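Local coordinates for protein glycoside hydrolase family 31 (Kribbella flavida DSM 17836, PDB 5X3I) that hydrolyses the alpha-1,3-glucosidic linkage of the cyclic tetrasaccharide cyclobis-(1-6)-alpha-nigerosyl to yield isomaltose inside the cell, at residues Gln643-Pro657 against Pro672-Asn684. The protein carries 1 engineered substitution. Residues are numbered along the deposited sequence; the frame is centred on the assembly and turned at random.
Sequences QAARTIATDRPLMRP and PYQYLLGDELLIN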
loop_
_atom_site.group_PDB
_atom_site.type_symbol
_atom_site.label_atom_id
_atom_site.label_comp_id
_atom_site.label_asym_id
_atom_site.label_seq_id
_atom_site.Cartn_x
_atom_site.Cartn_y
_atom_site.Cartn_z
ATOM N N GLN A 643 -7.617 -8.646 -22.399
ATOM C CA GLN A 643 -8.048 -7.356 -21.868
ATOM C C GLN A 643 -6.903 -6.614 -21.161
ATOM O O GLN A 643 -6.786 -5.395 -21.290
ATOM C CB GLN A 643 -9.233 -7.547 -20.926
ATOM C CG GLN A 643 -10.510 -7.948 -21.646
ATOM C CD GLN A 643 -10.913 -6.949 -22.732
ATOM O OE1 GLN A 643 -10.812 -5.735 -22.550
ATOM N NE2 GLN A 643 -11.357 -7.460 -23.870
ATOM N N ALA A 644 -6.053 -7.351 -20.448
ATOM C CA ALA A 644 -4.884 -6.751 -19.806
ATOM C C ALA A 644 -3.960 -6.142 -20.845
ATOM O O ALA A 644 -3.402 -5.060 -20.645
ATOM C CB ALA A 644 -4.127 -7.774 -18.971
ATOM N N ALA A 645 -3.797 -6.847 -21.959
ATOM C CA ALA A 645 -2.978 -6.341 -23.032
ATOM C C ALA A 645 -3.582 -5.050 -23.614
ATOM O O ALA A 645 -2.856 -4.131 -23.949
ATOM C CB ALA A 645 -2.810 -7.394 -24.116
ATOM N N ARG A 646 -4.902 -4.993 -23.737
ATOM C CA ARG A 646 -5.557 -3.790 -24.262
ATOM C C ARG A 646 -5.398 -2.617 -23.280
ATOM O O ARG A 646 -5.110 -1.491 -23.679
ATOM C CB ARG A 646 -7.036 -4.060 -24.549
ATOM C CG ARG A 646 -7.268 -4.957 -25.767
ATOM C CD ARG A 646 -8.733 -5.027 -26.179
ATOM N NE ARG A 646 -9.342 -3.703 -26.265
ATOM C CZ ARG A 646 -9.290 -2.905 -27.330
ATOM N NH1 ARG A 646 -8.655 -3.289 -28.430
ATOM N NH2 ARG A 646 -9.875 -1.711 -27.293
ATOM N N THR A 647 -5.563 -2.913 -21.997
ATOM C CA THR A 647 -5.379 -1.921 -20.953
ATOM C C THR A 647 -3.986 -1.322 -21.007
ATOM O O THR A 647 -3.817 -0.116 -20.885
ATOM C CB THR A 647 -5.647 -2.519 -19.574
ATOM O OG1 THR A 647 -7.053 -2.712 -19.424
ATOM C CG2 THR A 647 -5.140 -1.591 -18.452
ATOM N N ILE A 648 -2.990 -2.156 -21.239
ATOM C CA ILE A 648 -1.623 -1.675 -21.288
ATOM C C ILE A 648 -1.374 -0.878 -22.570
ATOM O O ILE A 648 -0.609 0.090 -22.574
ATOM C CB ILE A 648 -0.642 -2.839 -21.163
ATOM C CG1 ILE A 648 -0.559 -3.263 -19.691
ATOM C CG2 ILE A 648 0.738 -2.473 -21.698
ATOM C CD1 ILE A 648 0.002 -4.654 -19.476
ATOM N N ALA A 649 -2.035 -1.278 -23.650
ATOM C CA ALA A 649 -1.894 -0.579 -24.918
ATOM C C ALA A 649 -2.681 0.727 -24.976
ATOM O O ALA A 649 -2.169 1.715 -25.458
ATOM C CB ALA A 649 -2.314 -1.494 -26.084
ATOM N N THR A 650 -3.945 0.701 -24.572
ATOM C CA THR A 650 -4.796 1.885 -24.637
ATOM C C THR A 650 -4.921 2.728 -23.361
ATOM O O THR A 650 -5.496 3.809 -23.410
ATOM C CB THR A 650 -6.217 1.501 -25.045
ATOM O OG1 THR A 650 -6.886 0.896 -23.936
ATOM C CG2 THR A 650 -6.199 0.548 -26.244
ATOM N N ASP A 651 -4.422 2.207 -22.241
ATOM C CA ASP A 651 -4.574 2.804 -20.907
ATOM C C ASP A 651 -6.009 2.792 -20.364
ATOM O O ASP A 651 -6.242 3.228 -19.240
ATOM C CB ASP A 651 -3.996 4.218 -20.888
ATOM C CG ASP A 651 -2.522 4.210 -21.123
ATOM O OD1 ASP A 651 -1.859 3.332 -20.536
ATOM O OD2 ASP A 651 -2.025 5.025 -21.921
ATOM N N ARG A 652 -6.967 2.312 -21.148
ATOM C CA ARG A 652 -8.304 2.055 -20.615
ATOM C C ARG A 652 -8.226 0.938 -19.579
ATOM O O ARG A 652 -7.812 -0.164 -19.909
ATOM C CB ARG A 652 -9.289 1.674 -21.723
ATOM C CG ARG A 652 -9.614 2.783 -22.721
ATOM C CD ARG A 652 -11.057 2.665 -23.219
ATOM N NE ARG A 652 -11.155 1.927 -24.464
ATOM C CZ ARG A 652 -12.281 1.415 -24.954
ATOM N NH1 ARG A 652 -13.429 1.547 -24.302
ATOM N NH2 ARG A 652 -12.256 0.758 -26.101
ATOM N N PRO A 653 -8.614 1.226 -18.326
ATOM C CA PRO A 653 -8.369 0.327 -17.188
ATOM C C PRO A 653 -8.973 -1.074 -17.292
ATOM O O PRO A 653 -9.967 -1.283 -17.976
ATOM C CB PRO A 653 -9.003 1.079 -16.017
ATOM C CG PRO A 653 -8.816 2.521 -16.386
ATOM C CD PRO A 653 -9.086 2.548 -17.875
ATOM N N LEU A 654 -8.350 -2.015 -16.594
ATOM C CA LEU A 654 -8.841 -3.386 -16.517
ATOM C C LEU A 654 -10.008 -3.513 -15.546
ATOM O O LEU A 654 -11.036 -4.079 -15.886
ATOM C CB LEU A 654 -7.709 -4.332 -16.115
ATOM C CG LEU A 654 -8.064 -5.813 -16.000
ATOM C CD1 LEU A 654 -8.740 -6.299 -17.285
ATOM C CD2 LEU A 654 -6.800 -6.637 -15.681
ATOM N N MET A 655 -9.864 -2.966 -14.342
ATOM C CA MET A 655 -10.997 -2.896 -13.442
ATOM C C MET A 655 -11.479 -1.443 -13.545
ATOM O O MET A 655 -10.925 -0.543 -12.920
ATOM C CB MET A 655 -10.556 -3.286 -12.022
ATOM C CG MET A 655 -11.633 -3.352 -10.957
ATOM S SD MET A 655 -10.924 -3.816 -9.363
ATOM C CE MET A 655 -12.384 -4.029 -8.369
ATOM N N ARG A 656 -12.573 -1.245 -14.274
ATOM C CA ARG A 656 -12.818 0.053 -14.899
ATOM C C ARG A 656 -14.078 0.747 -14.419
ATOM O O ARG A 656 -15.186 0.311 -14.740
ATOM C CB ARG A 656 -12.867 -0.099 -16.427
ATOM C CG ARG A 656 -12.935 1.222 -17.199
ATOM C CD ARG A 656 -13.142 0.979 -18.690
ATOM N NE ARG A 656 -12.177 0.027 -19.228
ATOM C CZ ARG A 656 -12.244 -0.499 -20.447
ATOM N NH1 ARG A 656 -13.229 -0.165 -21.267
ATOM N NH2 ARG A 656 -11.324 -1.365 -20.850
ATOM N N PRO A 657 -13.909 1.843 -13.662
ATOM C CA PRO A 657 -15.043 2.699 -13.305
ATOM C C PRO A 657 -15.786 3.126 -14.565
ATOM O O PRO A 657 -15.164 3.328 -15.596
ATOM C CB PRO A 657 -14.377 3.897 -12.618
ATOM C CG PRO A 657 -13.105 3.370 -12.090
ATOM C CD PRO A 657 -12.647 2.348 -13.100
ATOM N N PRO A 672 -21.234 3.523 -7.440
ATOM C CA PRO A 672 -19.775 3.624 -7.409
ATOM C C PRO A 672 -19.052 2.278 -7.294
ATOM O O PRO A 672 -17.853 2.237 -7.518
ATOM C CB PRO A 672 -19.520 4.487 -6.168
ATOM C CG PRO A 672 -20.649 4.158 -5.270
ATOM C CD PRO A 672 -21.837 3.973 -6.172
ATOM N N TYR A 673 -19.754 1.221 -6.909
ATOM C CA TYR A 673 -19.126 -0.091 -6.748
ATOM C C TYR A 673 -19.181 -0.975 -8.003
ATOM O O TYR A 673 -18.572 -2.050 -8.034
ATOM C CB TYR A 673 -19.757 -0.818 -5.571
ATOM C CG TYR A 673 -19.522 -0.114 -4.253
ATOM C CD1 TYR A 673 -18.280 -0.159 -3.631
ATOM C CD2 TYR A 673 -20.539 0.594 -3.631
ATOM C CE1 TYR A 673 -18.063 0.474 -2.429
ATOM C CE2 TYR A 673 -20.332 1.237 -2.429
ATOM C CZ TYR A 673 -19.093 1.178 -1.830
ATOM O OH TYR A 673 -18.884 1.819 -0.629
ATOM N N GLN A 674 -19.911 -0.519 -9.019
ATOM C CA GLN A 674 -19.968 -1.184 -10.318
ATOM C C GLN A 674 -18.740 -0.887 -11.142
ATOM O O GLN A 674 -18.151 0.177 -11.018
ATOM C CB GLN A 674 -21.195 -0.743 -11.121
ATOM C CG GLN A 674 -22.507 -1.145 -10.546
ATOM C CD GLN A 674 -23.663 -0.774 -11.445
ATOM O OE1 GLN A 674 -24.811 -1.030 -11.112
ATOM N NE2 GLN A 674 -23.364 -0.177 -12.586
ATOM N N TYR A 675 -18.364 -1.819 -12.000
ATOM C CA TYR A 675 -17.258 -1.580 -12.911
ATOM C C TYR A 675 -17.304 -2.500 -14.112
ATOM O O TYR A 675 -17.952 -3.542 -14.090
ATOM C CB TYR A 675 -15.919 -1.742 -12.188
ATOM C CG TYR A 675 -15.707 -3.108 -11.587
ATOM C CD1 TYR A 675 -16.209 -3.420 -10.331
ATOM C CD2 TYR A 675 -14.993 -4.090 -12.272
ATOM C CE1 TYR A 675 -16.015 -4.660 -9.776
ATOM C CE2 TYR A 675 -14.790 -5.329 -11.724
ATOM C CZ TYR A 675 -15.308 -5.615 -10.484
ATOM O OH TYR A 675 -15.116 -6.855 -9.942
ATOM N N LEU A 676 -16.594 -2.112 -15.158
ATOM C CA LEU A 676 -16.390 -2.978 -16.297
ATOM C C LEU A 676 -15.085 -3.737 -16.085
ATOM O O LEU A 676 -14.073 -3.132 -15.731
ATOM C CB LEU A 676 -16.338 -2.176 -17.594
ATOM C CG LEU A 676 -17.625 -1.442 -17.974
ATOM C CD1 LEU A 676 -17.332 -0.406 -19.032
ATOM C CD2 LEU A 676 -18.663 -2.431 -18.472
ATOM N N LEU A 677 -15.117 -5.054 -16.270
ATOM C CA LEU A 677 -13.892 -5.835 -16.289
ATOM C C LEU A 677 -13.482 -5.974 -17.748
ATOM O O LEU A 677 -14.072 -6.746 -18.502
ATOM C CB LEU A 677 -14.119 -7.197 -15.637
ATOM C CG LEU A 677 -12.969 -8.214 -15.640
ATOM C CD1 LEU A 677 -11.918 -7.822 -14.632
ATOM C CD2 LEU A 677 -13.495 -9.602 -15.334
ATOM N N GLY A 678 -12.431 -5.267 -18.129
ATOM C CA GLY A 678 -12.133 -5.093 -19.536
ATOM C C GLY A 678 -13.267 -4.384 -20.264
ATOM O O GLY A 678 -14.164 -3.819 -19.641
ATOM N N ASP A 679 -13.233 -4.431 -21.590
ATOM C CA ASP A 679 -14.253 -3.796 -22.417
ATOM C C ASP A 679 -15.636 -4.427 -22.269
ATOM O O ASP A 679 -16.638 -3.723 -22.257
ATOM C CB ASP A 679 -13.855 -3.850 -23.896
ATOM C CG ASP A 679 -12.642 -3.018 -24.206
ATOM O OD1 ASP A 679 -12.322 -2.130 -23.408
ATOM O OD2 ASP A 679 -12.013 -3.240 -25.253
ATOM N N GLU A 680 -15.693 -5.755 -22.212
ATOM C CA GLU A 680 -16.957 -6.464 -22.429
ATOM C C GLU A 680 -17.865 -6.828 -21.257
ATOM O O GLU A 680 -19.027 -7.148 -21.475
ATOM C CB GLU A 680 -16.650 -7.764 -23.183
ATOM C CG GLU A 680 -15.573 -7.632 -24.248
ATOM C CD GLU A 680 -15.904 -6.625 -25.338
ATOM O OE1 GLU A 680 -17.048 -6.146 -25.406
ATOM O OE2 GLU A 680 -15.009 -6.318 -26.142
ATOM N N LEU A 681 -17.379 -6.766 -20.026
ATOM C CA LEU A 681 -18.171 -7.286 -18.913
ATOM C C LEU A 681 -18.394 -6.247 -17.826
ATOM O O LEU A 681 -17.453 -5.615 -17.378
ATOM C CB LEU A 681 -17.499 -8.511 -18.289
ATOM C CG LEU A 681 -17.345 -9.795 -19.107
ATOM C CD1 LEU A 681 -16.483 -10.796 -18.344
ATOM C CD2 LEU A 681 -18.695 -10.393 -19.435
ATOM N N LEU A 682 -19.637 -6.121 -17.379
ATOM C CA LEU A 682 -19.979 -5.231 -16.282
ATOM C C LEU A 682 -20.274 -6.047 -15.033
ATOM O O LEU A 682 -21.108 -6.954 -15.040
ATOM C CB LEU A 682 -21.170 -4.341 -16.657
ATOM C CG LEU A 682 -21.506 -3.180 -15.717
ATOM C CD1 LEU A 682 -22.152 -2.058 -16.488
ATOM C CD2 LEU A 682 -22.428 -3.636 -14.617
ATOM N N ILE A 683 -19.575 -5.718 -13.961
ATOM C CA ILE A 683 -19.673 -6.454 -12.713
ATOM C C ILE A 683 -20.371 -5.617 -11.646
ATOM O O ILE A 683 -20.150 -4.415 -11.567
ATOM C CB ILE A 683 -18.280 -6.859 -12.198
ATOM C CG1 ILE A 683 -17.380 -7.315 -13.351
ATOM C CG2 ILE A 683 -18.396 -7.898 -11.106
ATOM C CD1 ILE A 683 -17.919 -8.497 -14.137
ATOM N N ASN A 684 -21.200 -6.254 -10.831
ATOM C CA ASN A 684 -21.851 -5.577 -9.718
ATOM C C ASN A 684 -21.853 -6.414 -8.447
ATOM O O ASN A 684 -22.839 -7.079 -8.142
ATOM C CB ASN A 684 -23.288 -5.200 -10.091
ATOM C CG ASN A 684 -23.942 -4.300 -9.057
ATOM O OD1 ASN A 684 -23.275 -3.753 -8.186
ATOM N ND2 ASN A 684 -25.256 -4.146 -9.154
HETATM O O HOH W 1 -12.234 -5.744 -26.193
HETATM O O HOH W 2 -9.859 -1.046 -24.551
#
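Three arginines, R646, R652 and R656, converge on the carboxylate of D679 at the turn between strands 675-677 and 681-683. R656 approaches end-on: NH1 and NH2 both donate to D679 OD1, at 3.0 and 2.9 Å, with the oxygen in the guanidinium plane and the carboxylate turned 70° from it. Its chain runs extended to CD and bends at chi3 (-51°), which lets NE and NH2 grip P653 O side-on. R646 NE reaches D679 OD2 at 2.9 Å in a salt bridge whose hydrogen bond is weak (126°). R652 lays a guanidinium face over D679 OD1, a long salt bridge (NH1 to OD1 3.9 Å) with no N-H pointing at the oxygen. D661 is a second acidic partner of R652 and R656. A leucine in place of R656 would probably leave P653 O without its two donors and D679 OD1 without its end-on partner. The D679 backbone N donates to Q643 OE1 (2.9 Å) from above the amide's carbonyl plane, and Q643 CG packs 3.9 Å from G678 CA, where a CB would clash. M655 CG sits over the Y675 ring, 4.0 Å from its centroid, a CH-pi contact with SD farther above the same face. R656 and L676 form an antiparallel hydrogen-bonded pair, adding edge strand 655-656 to the beta hairpin 675-683 in the antiparallel sheet of the GH31 C-terminal domain.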